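Local structure of LYND (Lyngbya aestuarii, 4V1T) at residues D461-N466 against S742-G747; V752-K755 against E761-T764. The protein probably acts as a YcaO-type cyclodehydratase of cyanobactin biosynthesis, using ATP and magnesium to turn side chains of a precursor peptide into azoline heterocycles. One frame throughout, in Å; residues are numbered along the deposited sequence.

Contact 1. Residues D461-N466 against S742-G747; sequences DGQYAN and SRFGEG
The amide of Q463 and the ring of F744 are the flat groups of this contact. One face of the F744 ring carries the carbonyl carbon of S742, 4.0 Å above its plane and displaced toward the rim, while NE2 of Q463 approaches the ring obliquely. The ring of Y560, from helix 538-561, also meets that of F744.

Both polar atoms of the Q463 amide are bonded to the loop backbone. NE2 of Q463 gives a hydrogen bond to S742 O at 2.8 Å, and this oxygen lies almost in the amide plane, 8° out of it. OE1 of Q463 accepts from F744 N at 3.0 Å. That bond is nearly straight, 168° at the hydrogen, although the donor stands tilted from the carbonyl plane. CG of Q463 is placed anti to the carbonyl carbon, and the chain is fully extended from CA to CD (chi2 -179°), which carries the amide from the short helix 461-465 to the facing backbone. R743 lies between the two gripped backbone groups in an extended conformation, with S742 O and F744 N both turned to the helix. Beyond the bonds, CB of F744 rests 3.8 Å from OE1 of Q463.

Other residues of the chain also bind the loop: R738 NH2 binds the carbonyls of R743 and G745, F744 O receives Y750 OH, and S742 OG is bonded to D479. At the helix, Q463 N is bound by S460 OG.

Chemically, one neutral, buried side chain supplies both a donor and an acceptor to an irregular backbone. Because S742 O needs the N-H and F744 N needs the oxygen, the pair of bonds fixes which way round the amide sits and ties the loop to the helix without a charged group.

Contact 2. Residues V752-K755 against E761-T764; sequences VPVK and EPLT
V754 meets E761 and P762 through one methyl group, aimed by its first torsion: chi1 is -41°, with CG1 anti to the carbonyl carbon and therefore projecting at the returning chain. CG2 takes the more crowded place between the backbone N and the carbonyl carbon, and CG1 is the branch that touches 761-764. The arrangement is a helix followed by a short loop that folds back past the helix end. Helix 748-755 is kinked at P753 and V754, whose nitrogens make no bond to the preceding turn, and a backbone hydrogen bond joins P753 and L759 across the short connection. The CA atoms of V754 and E761 lie 6.2 Å apart.

After the turn, residues 761-764 run extended, and P762 (phi/psi -70°/152°) and L763 have a polyproline II conformation. No hydrogen bond links this extended piece to 752-755, so the evidence is for van der Waals packing alone, with a modest 84 Å² buried at the protein surface. E761 takes part through its backbone, its CB being directed away from the helix.

Helix 538-561 touches both pieces: P753 and L763 each touch N561, and V752 packs on L557. The contact thus joins the kinked C-terminal end of helix 748-755 to the chain that leaves it.

The meeting is a methyl over the face of a tertiary peptide group. CG1 of V754 is 3.8 Å from E761 C and 3.7 Å from P762 N, a nitrogen without hydrogen; P762 adds its ring alongside, CG lying 4.1 Å from CG1 of V754.

Going from the N terminus, helix 461-465 comes first, inside the YcaO region, and is separated by 275 residues from the loop 742-747. Contact 1 therefore closes a very long loop, joining an early helix of the region to the stretch after strand 728-733. The chain passes straight from G747 into helix 748-755, whose end opens contact 2, a short closure spanning five residues. The two are in series, neither nested nor crossed, with centres about 17 Å apart and nearest atoms about 5 Å apart. Helix 538-561 touches residues of both contacts. E765, directly after contact 2, touches Q463.

Contact 1. Residues D461-N466 against S742-G747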
loop_
_atom_site.group_PDB
_atom_site.type_symbol
_atom_site.label_atom_id
_atom_site.label_comp_id
_atom_site.label_asym_id
_atom_site.label_seq_id
_atom_site.Cartn_x
_atom_site.Cartn_y
_atom_site.Cartn_z
ATOM N N ASP B 461 -45.499 -17.839 -18.840
ATOM C CA ASP B 461 -45.965 -17.930 -20.220
ATOM C C ASP B 461 -46.439 -16.571 -20.721
ATOM O O ASP B 461 -46.182 -16.207 -21.869
ATOM C CB ASP B 461 -47.103 -18.951 -20.359
ATOM C CG ASP B 461 -46.637 -20.378 -20.150
ATOM O OD1 ASP B 461 -45.496 -20.708 -20.546
ATOM O OD2 ASP B 461 -47.420 -21.171 -19.585
ATOM N N GLY B 462 -47.148 -15.839 -19.866
ATOM C CA GLY B 462 -47.609 -14.502 -20.196
ATOM C C GLY B 462 -46.440 -13.568 -20.471
ATOM O O GLY B 462 -46.483 -12.753 -21.388
ATOM N N GLN B 463 -45.389 -13.683 -19.670
ATOM C CA GLN B 463 -44.220 -12.824 -19.833
ATOM C C GLN B 463 -43.573 -13.034 -21.190
ATOM O O GLN B 463 -43.197 -12.073 -21.864
ATOM C CB GLN B 463 -43.202 -13.083 -18.727
ATOM C CG GLN B 463 -43.508 -12.371 -17.423
ATOM C CD GLN B 463 -42.452 -12.645 -16.378
ATOM O OE1 GLN B 463 -42.322 -13.770 -15.900
ATOM N NE2 GLN B 463 -41.672 -11.632 -16.041
ATOM N N TYR B 464 -43.443 -14.298 -21.586
ATOM C CA TYR B 464 -42.860 -14.633 -22.878
ATOM C C TYR B 464 -43.719 -14.114 -24.032
ATOM O O TYR B 464 -43.202 -13.525 -24.972
ATOM C CB TYR B 464 -42.690 -16.137 -23.020
ATOM C CG TYR B 464 -41.408 -16.694 -22.443
ATOM C CD1 TYR B 464 -40.177 -16.187 -22.824
ATOM C CD2 TYR B 464 -41.429 -17.759 -21.555
ATOM C CE1 TYR B 464 -38.997 -16.701 -22.319
ATOM C CE2 TYR B 464 -40.252 -18.283 -21.043
ATOM C CZ TYR B 464 -39.041 -17.744 -21.428
ATOM O OH TYR B 464 -37.873 -18.262 -20.944
ATOM N N ALA B 465 -45.022 -14.338 -23.943
ATOM C CA ALA B 465 -45.943 -13.934 -24.995
ATOM C C ALA B 465 -45.932 -12.432 -25.231
ATOM O O ALA B 465 -45.992 -11.982 -26.378
ATOM C CB ALA B 465 -47.352 -14.396 -24.658
ATOM N N ASN B 466 -45.856 -11.666 -24.145
ATOM C CA ASN B 466 -45.919 -10.207 -24.214
ATOM C C ASN B 466 -44.556 -9.558 -24.036
ATOM O O ASN B 466 -44.466 -8.363 -23.744
ATOM C CB ASN B 466 -46.893 -9.679 -23.157
ATOM C CG ASN B 466 -48.258 -10.349 -23.244
ATOM O OD1 ASN B 466 -48.811 -10.507 -24.323
ATOM N ND2 ASN B 466 -48.794 -10.767 -22.106
ATOM N N SER B 742 -37.865 -9.703 -11.670
ATOM C CA SER B 742 -39.278 -9.934 -11.964
ATOM C C SER B 742 -39.505 -11.132 -12.895
ATOM O O SER B 742 -39.833 -10.967 -14.073
ATOM C CB SER B 742 -39.899 -8.677 -12.579
ATOM O OG SER B 742 -39.846 -7.579 -11.671
ATOM N N ARG B 743 -39.340 -12.334 -12.349
ATOM C CA ARG B 743 -39.549 -13.576 -13.105
ATOM C C ARG B 743 -40.645 -14.391 -12.427
ATOM O O ARG B 743 -40.433 -14.955 -11.361
ATOM C CB ARG B 743 -38.245 -14.370 -13.207
ATOM C CG ARG B 743 -37.107 -13.550 -13.817
ATOM C CD ARG B 743 -35.836 -14.346 -13.943
ATOM N NE ARG B 743 -34.799 -13.654 -14.701
ATOM C CZ ARG B 743 -33.593 -14.162 -14.935
ATOM N NH1 ARG B 743 -33.260 -15.354 -14.454
ATOM N NH2 ARG B 743 -32.709 -13.475 -15.642
ATOM N N PHE B 744 -41.817 -14.442 -13.057
ATOM C CA PHE B 744 -43.029 -14.908 -12.392
ATOM C C PHE B 744 -43.555 -16.237 -12.914
ATOM O O PHE B 744 -44.765 -16.486 -12.882
ATOM C CB PHE B 744 -44.126 -13.844 -12.521
ATOM C CG PHE B 744 -43.739 -12.506 -11.964
ATOM C CD1 PHE B 744 -42.947 -12.417 -10.827
ATOM C CD2 PHE B 744 -44.180 -11.336 -12.560
ATOM C CE1 PHE B 744 -42.581 -11.193 -10.308
ATOM C CE2 PHE B 744 -43.825 -10.102 -12.040
ATOM C CZ PHE B 744 -43.029 -10.027 -10.914
ATOM N N GLY B 745 -42.657 -17.098 -13.375
ATOM C CA GLY B 745 -43.037 -18.456 -13.749
ATOM C C GLY B 745 -43.464 -19.247 -12.523
ATOM O O GLY B 745 -43.108 -18.900 -11.398
ATOM N N GLU B 746 -44.233 -20.304 -12.740
ATOM C CA GLU B 746 -44.743 -21.131 -11.649
ATOM C C GLU B 746 -43.600 -21.772 -10.854
ATOM O O GLU B 746 -42.512 -21.978 -11.377
ATOM C CB GLU B 746 -45.679 -22.219 -12.198
ATOM C CG GLU B 746 -44.993 -23.294 -13.045
ATOM C CD GLU B 746 -45.980 -24.262 -13.694
ATOM O OE1 GLU B 746 -47.208 -24.042 -13.605
ATOM O OE2 GLU B 746 -45.528 -25.248 -14.307
ATOM N N GLY B 747 -43.861 -22.068 -9.585
ATOM C CA GLY B 747 -42.889 -22.717 -8.723
ATOM C C GLY B 747 -42.811 -22.133 -7.320
ATOM O O GLY B 747 -43.813 -21.772 -6.710
#

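Contact 2. Residues V752-K755 against E761-T764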
loop_
_atom_site.group_PDB
_atom_site.type_symbol
_atom_site.label_atom_id
_atom_site.label_comp_id
_atom_site.label_asym_id
_atom_site.label_seq_id
_atom_site.Cartn_x
_atom_site.Cartn_y
_atom_site.Cartn_z
ATOM N N VAL B 752 -43.841 -21.610 -1.898
ATOM C CA VAL B 752 -43.146 -21.657 -0.608
ATOM C C VAL B 752 -43.920 -20.926 0.498
ATOM O O VAL B 752 -44.065 -21.468 1.595
ATOM C CB VAL B 752 -41.712 -21.084 -0.707
ATOM C CG1 VAL B 752 -41.048 -21.029 0.673
ATOM C CG2 VAL B 752 -40.884 -21.932 -1.660
ATOM N N PRO B 753 -44.424 -19.705 0.220
ATOM C CA PRO B 753 -45.118 -18.959 1.283
ATOM C C PRO B 753 -46.325 -19.672 1.894
ATOM O O PRO B 753 -46.570 -19.491 3.086
ATOM C CB PRO B 753 -45.555 -17.667 0.581
ATOM C CG PRO B 753 -44.601 -17.508 -0.541
ATOM C CD PRO B 753 -44.293 -18.897 -1.008
ATOM N N VAL B 754 -47.061 -20.472 1.116
ATOM C CA VAL B 754 -48.192 -21.188 1.684
ATOM C C VAL B 754 -47.708 -22.407 2.467
ATOM O O VAL B 754 -48.281 -22.764 3.487
ATOM C CB VAL B 754 -49.230 -21.624 0.616
ATOM C CG1 VAL B 754 -49.434 -20.515 -0.411
ATOM C CG2 VAL B 754 -48.831 -22.926 -0.068
ATOM N N LYS B 755 -46.655 -23.048 1.976
ATOM C CA LYS B 755 -46.073 -24.193 2.669
ATOM C C LYS B 755 -45.587 -23.798 4.064
ATOM O O LYS B 755 -45.656 -24.588 5.000
ATOM C CB LYS B 755 -44.904 -24.772 1.870
ATOM C CG LYS B 755 -45.275 -25.881 0.901
ATOM C CD LYS B 755 -44.127 -26.868 0.747
ATOM C CE LYS B 755 -44.491 -28.020 -0.181
ATOM N NZ LYS B 755 -43.532 -29.158 -0.068
ATOM N N GLU B 761 -53.434 -18.689 0.998
ATOM C CA GLU B 761 -53.623 -19.035 -0.406
ATOM C C GLU B 761 -52.489 -18.437 -1.227
ATOM O O GLU B 761 -51.888 -17.457 -0.808
ATOM C CB GLU B 761 -54.964 -18.511 -0.919
ATOM C CG GLU B 761 -56.170 -18.987 -0.127
ATOM C CD GLU B 761 -56.381 -20.483 -0.227
ATOM O OE1 GLU B 761 -56.396 -21.014 -1.361
ATOM O OE2 GLU B 761 -56.540 -21.122 0.833
ATOM N N PRO B 762 -52.193 -19.028 -2.396
ATOM C CA PRO B 762 -51.187 -18.452 -3.296
ATOM C C PRO B 762 -51.660 -17.153 -3.930
ATOM O O PRO B 762 -52.867 -16.947 -4.107
ATOM C CB PRO B 762 -51.004 -19.535 -4.375
ATOM C CG PRO B 762 -51.659 -20.759 -3.850
ATOM C CD PRO B 762 -52.740 -20.289 -2.932
ATOM N N LEU B 763 -50.720 -16.282 -4.266
ATOM C CA LEU B 763 -51.032 -15.120 -5.084
ATOM C C LEU B 763 -51.066 -15.549 -6.540
ATOM O O LEU B 763 -50.482 -16.569 -6.905
ATOM C CB LEU B 763 -49.997 -14.008 -4.884
ATOM C CG LEU B 763 -49.929 -13.344 -3.507
ATOM C CD1 LEU B 763 -48.760 -12.377 -3.488
ATOM C CD2 LEU B 763 -51.216 -12.625 -3.152
ATOM N N THR B 764 -51.770 -14.783 -7.370
ATOM C CA THR B 764 -51.715 -14.984 -8.810
ATOM C C THR B 764 -50.581 -14.141 -9.363
ATOM O O THR B 764 -50.048 -13.269 -8.664
ATOM C CB THR B 764 -53.035 -14.593 -9.504
ATOM O OG1 THR B 764 -53.267 -13.191 -9.337
ATOM C CG2 THR B 764 -54.195 -15.370 -8.912
#